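Local coordinates for putative S-adenosyl-L-methionine-dependent Methyltransferase (PDB 3DLC), which binds S-adenosylmethionine and probably transfers its methyl group to an acceptor, perhaps a sterol-like one, at residues A[4-7]-A[8-12]; A[29-32]-A[33-37]; A[131-134]-A[135-138]. All coordinates share one frame; numbering follows the deposited sequence.

Interaction 1: residues A[4-7]-A[8-12]; sequences ENKK and KFDKK. With SAM (S-adenosylmethionine), chain C.
K7 and D10 are the two ends of a type II beta turn, which swings the extended chain of residues 4-7 round into the first turn of helix 11-22. The third turn residue, F9, has a positive phi of 73°, and the bend turns the D10 carboxylate back toward the backbone of K7. The backbone N of K7 donates to D10 OD2 over 2.9 Å in a nearly straight bond (169°), arriving from well above the carboxylate plane. K6 reaches the other oxygen: its chain, bent at chi2 and chi4, crosses the D10 side chain at about a right angle and sets NZ 3.0 Å from D10 OD1 as a salt bridge, again from above the plane. D10 is the N-cap of helix 11-22, with OD1 also accepting from the backbone N of G13. Aspartate suits this place because its short side chain, with CG between the backbone N and the carbonyl carbon (chi1 66°), can serve both sides of the turn: OD1 takes the cap and the K6 ammonium, OD2 the backbone N of K7. A water 2.7 Å from D10 OD2 donates to it and to N5 O, while accepting from K7 NZ, so the water bridges K7 NZ to the carboxylate. Farther out, the aliphatic part of K6 lies obliquely against K12, with K6 CD 3.8 Å from K12 CB. On the turn itself, the F9 ring is sandwiched between K8 CB over one face and the ribose of S-adenosylmethionine over the opposite face, SAM C2' lying 3.7 Å above the ring plane. F123 meets the F9 ring edge-to-face.

Interaction 2: residues A[29-32]-A[33-37]; sequences YPII and AENII. With SAM (S-adenosylmethionine), chain C.
Y29 meets S-adenosylmethionine from helix 28-40, which packs against the central sheet of this Rossmann-like methyltransferase fold; its own carbonyl O accepts from A33 N (2.9 Å), the first of four successive i to i+4 bonds joining residues 29-32 to 33-37. Y29 OH donates to the carboxylate oxygen OXT of the cofactor over 2.7 Å, and SAM O lies at the ring edge, in its plane. Tyrosine fits here because its long flat ring carries a hydroxyl to the methionine carboxylate; M17 and S21 of helix 11-22 and A56 and A60 of helix 56-64 touch it. The other three bonds run from E34, N35 and I36 N to P30, I31 and I32 O. One turn on, I32 and I36 share the buried side of the helix: I32 sits on R118, I36 on L114 and V116, all of strand 112-118. Branched, apolar side chains suit this interface with the sheet. Beside I31, N35 ND2 bonds to G151 O. I32 places CG2 opposite its backbone N across the CA–CB bond (CG1 at chi1 -67°), which directs this methyl along the helix until it meets I36 CD1 at 3.8 Å.

Interaction 3: residues A[131-134]-A[135-138]; sequences FREI and YRIL
E133 and R136, one turn apart near the end of helix 127-137 in the Rossmann-like methyltransferase fold, lie side by side and point the same way. The arginine grips the carboxylate side-on: NE donates to E133 OE2 over 2.8 Å and NH2 to E133 OE1 over 2.9 Å. Both oxygens are met on their syn side and lie almost in the guanidinium plane, although the two flat groups are turned 30° from each other. The second bond is nearly straight, at 175°. R136 starts out extended, with CG opposite the backbone N (chi1 179°), and bends at chi3 to bring this edge round to the glutamate, whose own chain folds back at chi2. Arginine suits the place because its several N-H groups can serve the glutamate and the loop leading into strand 112-118 together: NH1 forms a salt bridge with D109 and bonds to I107 O, while E133 OE1 also accepts from the backbone N of I105. A leucine in place of R136 would probably leave E133 OE2 without its donor and the carboxylate held less firmly, through OE1 and I105 N, and D109 without this cationic mate.

On the buried side, I134 CD1 rests 3.9 Å above one face of the F131 ring, offset toward its rim. Both are apolar, as befits a helix face lying on the sheet: both touch I146 of strand 142-148, and F131 also meets I209 and I211 of strand 206-211. The I137 side chain covers one face of the R136 guanidinium, CG2 3.2 Å from its plane and offset toward the rim.

Interactions 1 and 2 touch the same S-adenosylmethionine at different parts: F9 of residues 8-12 covers the ribose, whereas Y29 of residues 29-32 holds the methionine carboxylate. Their centres are about 30 Å apart and lie on opposite sides of the chain's centre, with helix 11-22 running on from the first toward helix 28-40, which carries the second. D73, D101, R118 and S120 bind the cofactor as well. Interaction 3 makes no contact with it; the I134 side chain is about 9 Å from the cofactor but about 4 Å from that of V102, which binds it. Nearest atoms of interactions 2 and 3 are about 11 Å apart.

Interaction 1: residues A[4-7]-A[8-12]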
# COMPACT_ATOMS: atom_id res chain seq x y z
N GLU A 4 9.74 -28.01 -9.29
CA GLU A 4 10.27 -26.71 -8.93
C GLU A 4 9.08 -25.78 -9.15
O GLU A 4 8.47 -25.81 -10.21
CB GLU A 4 11.43 -26.36 -9.84
CG GLU A 4 12.02 -24.98 -9.62
CD GLU A 4 12.70 -24.81 -8.26
OE1 GLU A 4 13.12 -25.80 -7.65
OE2 GLU A 4 12.84 -23.66 -7.82
N ASN A 5 8.74 -24.96 -8.18
CA ASN A 5 7.53 -24.16 -8.17
C ASN A 5 7.84 -22.69 -7.98
O ASN A 5 8.71 -22.34 -7.18
CB ASN A 5 6.63 -24.61 -6.98
CG ASN A 5 6.15 -26.04 -7.10
OD1 ASN A 5 4.96 -26.29 -7.36
ND2 ASN A 5 7.05 -26.99 -6.93
N LYS A 6 7.09 -21.88 -8.68
CA LYS A 6 7.16 -20.42 -8.60
C LYS A 6 5.73 -19.93 -8.46
O LYS A 6 4.86 -20.34 -9.20
CB LYS A 6 7.82 -19.86 -9.87
CG LYS A 6 7.73 -18.37 -9.99
CD LYS A 6 8.71 -17.62 -9.09
CE LYS A 6 8.42 -16.11 -9.06
NZ LYS A 6 7.19 -15.79 -8.30
N LYS A 7 5.48 -19.09 -7.46
CA LYS A 7 4.15 -18.53 -7.23
C LYS A 7 4.30 -17.11 -6.71
O LYS A 7 5.38 -16.71 -6.26
CB LYS A 7 3.37 -19.39 -6.27
CG LYS A 7 3.99 -19.55 -4.93
CD LYS A 7 3.23 -20.58 -4.05
CE LYS A 7 3.95 -20.93 -2.72
NZ LYS A 7 5.12 -21.85 -3.01
N LYS A 8 3.23 -16.34 -6.78
CA LYS A 8 3.35 -14.96 -6.37
C LYS A 8 3.78 -14.81 -4.92
O LYS A 8 3.32 -15.52 -4.03
CB LYS A 8 2.05 -14.18 -6.56
CG LYS A 8 1.61 -14.02 -8.00
CD LYS A 8 0.55 -12.93 -8.17
CE LYS A 8 -0.72 -13.18 -7.42
NZ LYS A 8 -1.51 -14.37 -7.87
N PHE A 9 4.68 -13.87 -4.74
CA PHE A 9 5.14 -13.41 -3.42
C PHE A 9 6.03 -14.39 -2.68
O PHE A 9 6.25 -14.28 -1.47
CB PHE A 9 3.97 -12.92 -2.53
CG PHE A 9 2.91 -12.16 -3.30
CD1 PHE A 9 3.26 -11.07 -4.08
CD2 PHE A 9 1.59 -12.51 -3.21
CE1 PHE A 9 2.31 -10.36 -4.80
CE2 PHE A 9 0.60 -11.80 -3.92
CZ PHE A 9 0.98 -10.74 -4.70
N ASP A 10 6.56 -15.33 -3.44
CA ASP A 10 7.53 -16.31 -2.91
C ASP A 10 8.93 -15.72 -2.88
O ASP A 10 9.12 -14.53 -3.08
CB ASP A 10 7.44 -17.64 -3.66
CG ASP A 10 7.87 -17.57 -5.12
OD1 ASP A 10 8.25 -16.48 -5.61
OD2 ASP A 10 7.84 -18.65 -5.78
N LYS A 11 9.93 -16.54 -2.59
CA LYS A 11 11.27 -15.99 -2.46
C LYS A 11 11.76 -15.34 -3.75
O LYS A 11 12.29 -14.23 -3.74
CB LYS A 11 12.24 -17.08 -2.02
CG LYS A 11 13.63 -16.56 -1.74
CD LYS A 11 14.58 -17.58 -1.15
CE LYS A 11 15.89 -16.86 -0.76
NZ LYS A 11 16.91 -17.75 -0.15
N LYS A 12 11.57 -16.02 -4.87
CA LYS A 12 11.98 -15.44 -6.14
C LYS A 12 11.20 -14.19 -6.49
O LYS A 12 11.75 -13.21 -7.01
CB LYS A 12 11.81 -16.50 -7.20
CG LYS A 12 12.83 -17.61 -7.14
CD LYS A 12 12.58 -18.71 -8.09
CE LYS A 12 13.76 -19.67 -8.06
NZ LYS A 12 13.60 -20.70 -9.06
N SAM C . 3.98 -1.98 -1.29
CA SAM C . 5.20 -2.46 -1.98
C SAM C . 5.62 -1.49 -3.04
O SAM C . 4.79 -0.67 -3.45
OXT SAM C . 6.75 -1.57 -3.50
CB SAM C . 4.99 -3.86 -2.53
CG SAM C . 3.94 -3.99 -3.59
SD SAM C . 3.82 -5.71 -4.11
CE SAM C . 3.28 -5.36 -5.76
C5' SAM C . 2.28 -6.34 -3.26
C4' SAM C . 2.40 -6.87 -1.80
O4' SAM C . 1.16 -7.12 -1.06
C3' SAM C . 3.30 -8.12 -1.66
O3' SAM C . 4.38 -7.80 -0.83
C2' SAM C . 2.36 -9.15 -1.02
O2' SAM C . 2.96 -10.16 -0.24
C1' SAM C . 1.38 -8.26 -0.24
N9 SAM C . 0.07 -8.88 0.00
C8 SAM C . -0.77 -9.41 -0.94
N7 SAM C . -1.94 -9.82 -0.37
C5 SAM C . -1.82 -9.56 0.97
C6 SAM C . -2.67 -9.78 2.06
N6 SAM C . -3.85 -10.42 1.99
N1 SAM C . -2.25 -9.34 3.26
C2 SAM C . -1.03 -8.73 3.42
N3 SAM C . -0.14 -8.55 2.40
C4 SAM C . -0.58 -8.95 1.21
O HOH W 1 7.37 -20.99 -4.53

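Interaction 2: residues A[29-32]-A[33-37]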
# COMPACT_ATOMS: atom_id res chain seq x y z
N TYR A 29 8.65 6.32 -4.60
CA TYR A 29 8.31 6.19 -3.19
C TYR A 29 8.40 7.55 -2.44
O TYR A 29 7.48 7.88 -1.71
CB TYR A 29 9.10 5.06 -2.53
CG TYR A 29 8.83 3.74 -3.20
CD1 TYR A 29 7.68 3.04 -2.95
CD2 TYR A 29 9.75 3.19 -4.08
CE1 TYR A 29 7.42 1.83 -3.59
CE2 TYR A 29 9.50 1.99 -4.72
CZ TYR A 29 8.36 1.30 -4.46
OH TYR A 29 8.15 0.09 -5.09
N PRO A 30 9.49 8.31 -2.64
CA PRO A 30 9.50 9.63 -2.00
C PRO A 30 8.38 10.54 -2.51
O PRO A 30 7.89 11.37 -1.76
CB PRO A 30 10.89 10.19 -2.30
CG PRO A 30 11.50 9.25 -3.23
CD PRO A 30 10.78 7.97 -3.23
N ILE A 31 8.01 10.43 -3.78
CA ILE A 31 6.95 11.26 -4.33
C ILE A 31 5.60 10.89 -3.69
O ILE A 31 4.82 11.75 -3.31
CB ILE A 31 6.88 11.15 -5.88
CG1 ILE A 31 8.16 11.75 -6.51
CG2 ILE A 31 5.62 11.80 -6.45
CD1 ILE A 31 8.32 13.24 -6.30
N ILE A 32 5.31 9.60 -3.61
CA ILE A 32 4.07 9.16 -3.02
C ILE A 32 4.04 9.57 -1.55
O ILE A 32 3.00 10.04 -1.04
CB ILE A 32 3.86 7.66 -3.20
CG1 ILE A 32 3.64 7.34 -4.70
CG2 ILE A 32 2.67 7.17 -2.37
CD1 ILE A 32 3.69 5.85 -5.05
N ALA A 33 5.14 9.38 -0.83
CA ALA A 33 5.20 9.80 0.57
C ALA A 33 4.93 11.29 0.72
O ALA A 33 4.17 11.72 1.59
CB ALA A 33 6.56 9.42 1.18
N GLU A 34 5.53 12.08 -0.15
CA GLU A 34 5.32 13.51 -0.13
C GLU A 34 3.87 13.85 -0.43
O GLU A 34 3.27 14.72 0.21
CB GLU A 34 6.26 14.16 -1.15
CG GLU A 34 6.09 15.63 -1.32
CD GLU A 34 7.09 16.23 -2.27
OE1 GLU A 34 7.29 15.74 -3.38
OE2 GLU A 34 7.71 17.19 -1.86
N ASN A 35 3.28 13.15 -1.40
CA ASN A 35 1.88 13.36 -1.73
C ASN A 35 0.99 13.11 -0.51
O ASN A 35 0.05 13.89 -0.24
CB ASN A 35 1.41 12.45 -2.87
CG ASN A 35 1.97 12.83 -4.21
OD1 ASN A 35 2.47 13.95 -4.38
ND2 ASN A 35 1.86 11.91 -5.17
N ILE A 36 1.28 12.04 0.24
CA ILE A 36 0.49 11.67 1.40
C ILE A 36 0.64 12.72 2.51
O ILE A 36 -0.35 13.16 3.13
CB ILE A 36 0.91 10.27 1.90
CG1 ILE A 36 0.52 9.21 0.87
CG2 ILE A 36 0.32 9.99 3.30
CD1 ILE A 36 1.26 7.88 1.09
N ILE A 37 1.87 13.13 2.77
CA ILE A 37 2.13 14.17 3.77
C ILE A 37 1.41 15.45 3.41
O ILE A 37 0.77 16.09 4.26
CB ILE A 37 3.66 14.36 3.95
CG1 ILE A 37 4.24 13.12 4.63
CG2 ILE A 37 3.95 15.67 4.72
CD1 ILE A 37 5.74 13.01 4.59
N SAM C . 3.98 -1.98 -1.29
CA SAM C . 5.20 -2.46 -1.98
C SAM C . 5.62 -1.49 -3.04
O SAM C . 4.79 -0.67 -3.45
OXT SAM C . 6.75 -1.57 -3.50
CB SAM C . 4.99 -3.86 -2.53
CG SAM C . 3.94 -3.99 -3.59
SD SAM C . 3.82 -5.71 -4.11
CE SAM C . 3.28 -5.36 -5.76
C5' SAM C . 2.28 -6.34 -3.26
C4' SAM C . 2.40 -6.87 -1.80
O4' SAM C . 1.16 -7.12 -1.06
C3' SAM C . 3.30 -8.12 -1.66
O3' SAM C . 4.38 -7.80 -0.83
C2' SAM C . 2.36 -9.15 -1.02
O2' SAM C . 2.96 -10.16 -0.24
C1' SAM C . 1.38 -8.26 -0.24
N9 SAM C . 0.07 -8.88 0.00
C8 SAM C . -0.77 -9.41 -0.94
N7 SAM C . -1.94 -9.82 -0.37
C5 SAM C . -1.82 -9.56 0.97
C6 SAM C . -2.67 -9.78 2.06
N6 SAM C . -3.85 -10.42 1.99
N1 SAM C . -2.25 -9.34 3.26
C2 SAM C . -1.03 -8.73 3.42
N3 SAM C . -0.14 -8.55 2.40
C4 SAM C . -0.58 -8.95 1.21

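Interaction 3: residues A[131-134]-A[135-138]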
# COMPACT_ATOMS: atom_id res chain seq x y z
N PHE A 131 -11.52 -4.52 4.05
CA PHE A 131 -11.88 -3.15 4.39
C PHE A 131 -12.55 -2.99 5.74
O PHE A 131 -12.38 -1.97 6.38
CB PHE A 131 -12.61 -2.46 3.24
CG PHE A 131 -11.64 -1.94 2.20
CD1 PHE A 131 -11.01 -0.71 2.37
CD2 PHE A 131 -11.26 -2.72 1.12
CE1 PHE A 131 -10.06 -0.29 1.47
CE2 PHE A 131 -10.31 -2.29 0.22
CZ PHE A 131 -9.72 -1.07 0.40
N ARG A 132 -13.26 -4.00 6.21
CA ARG A 132 -13.75 -3.98 7.60
C ARG A 132 -12.58 -3.98 8.58
O ARG A 132 -12.62 -3.28 9.60
CB ARG A 132 -14.71 -5.13 7.86
CG ARG A 132 -16.10 -4.88 7.26
CD ARG A 132 -17.08 -6.00 7.63
NE ARG A 132 -18.45 -5.59 7.41
CZ ARG A 132 -19.08 -5.67 6.27
NH1 ARG A 132 -18.57 -6.31 5.25
NH2 ARG A 132 -20.28 -5.12 6.14
N GLU A 133 -11.55 -4.76 8.28
CA GLU A 133 -10.36 -4.77 9.16
C GLU A 133 -9.63 -3.43 9.14
O GLU A 133 -9.18 -2.92 10.16
CB GLU A 133 -9.41 -5.92 8.76
CG GLU A 133 -9.83 -7.24 9.32
CD GLU A 133 -9.63 -7.25 10.83
OE1 GLU A 133 -8.48 -7.41 11.30
OE2 GLU A 133 -10.62 -7.03 11.55
N ILE A 134 -9.46 -2.87 7.95
CA ILE A 134 -8.84 -1.56 7.79
C ILE A 134 -9.60 -0.53 8.61
O ILE A 134 -9.03 0.28 9.33
CB ILE A 134 -8.76 -1.19 6.30
CG1 ILE A 134 -7.70 -2.08 5.65
CG2 ILE A 134 -8.46 0.29 6.09
CD1 ILE A 134 -7.76 -2.14 4.11
N TYR A 135 -10.93 -0.55 8.50
CA TYR A 135 -11.71 0.42 9.25
C TYR A 135 -11.59 0.18 10.75
O TYR A 135 -11.56 1.16 11.51
CB TYR A 135 -13.17 0.42 8.80
CG TYR A 135 -13.91 1.70 9.07
CD1 TYR A 135 -13.52 2.87 8.46
CD2 TYR A 135 -15.00 1.76 9.91
CE1 TYR A 135 -14.19 4.04 8.62
CE2 TYR A 135 -15.72 2.97 10.08
CZ TYR A 135 -15.29 4.10 9.43
OH TYR A 135 -15.92 5.32 9.58
N ARG A 136 -11.52 -1.09 11.16
CA ARG A 136 -11.41 -1.40 12.55
C ARG A 136 -10.16 -0.80 13.19
O ARG A 136 -10.20 -0.27 14.32
CB ARG A 136 -11.44 -2.92 12.77
CG ARG A 136 -11.31 -3.31 14.23
CD ARG A 136 -11.23 -4.83 14.42
NE ARG A 136 -10.04 -5.44 13.83
CZ ARG A 136 -8.81 -5.35 14.33
NH1 ARG A 136 -8.57 -4.68 15.45
NH2 ARG A 136 -7.81 -5.94 13.68
N ILE A 137 -9.03 -0.92 12.50
CA ILE A 137 -7.76 -0.48 13.07
C ILE A 137 -7.50 1.03 12.91
O ILE A 137 -6.58 1.56 13.49
CB ILE A 137 -6.54 -1.30 12.53
CG1 ILE A 137 -6.32 -1.09 11.03
CG2 ILE A 137 -6.68 -2.80 12.90
CD1 ILE A 137 -4.89 -1.24 10.60
N LEU A 138 -8.29 1.70 12.10
CA LEU A 138 -8.17 3.14 11.87
C LEU A 138 -8.72 3.90 13.08
O LEU A 138 -9.80 3.61 13.58
CB LEU A 138 -8.98 3.50 10.59
CG LEU A 138 -8.84 4.91 10.04
CD1 LEU A 138 -7.37 5.22 9.70
CD2 LEU A 138 -9.73 5.05 8.80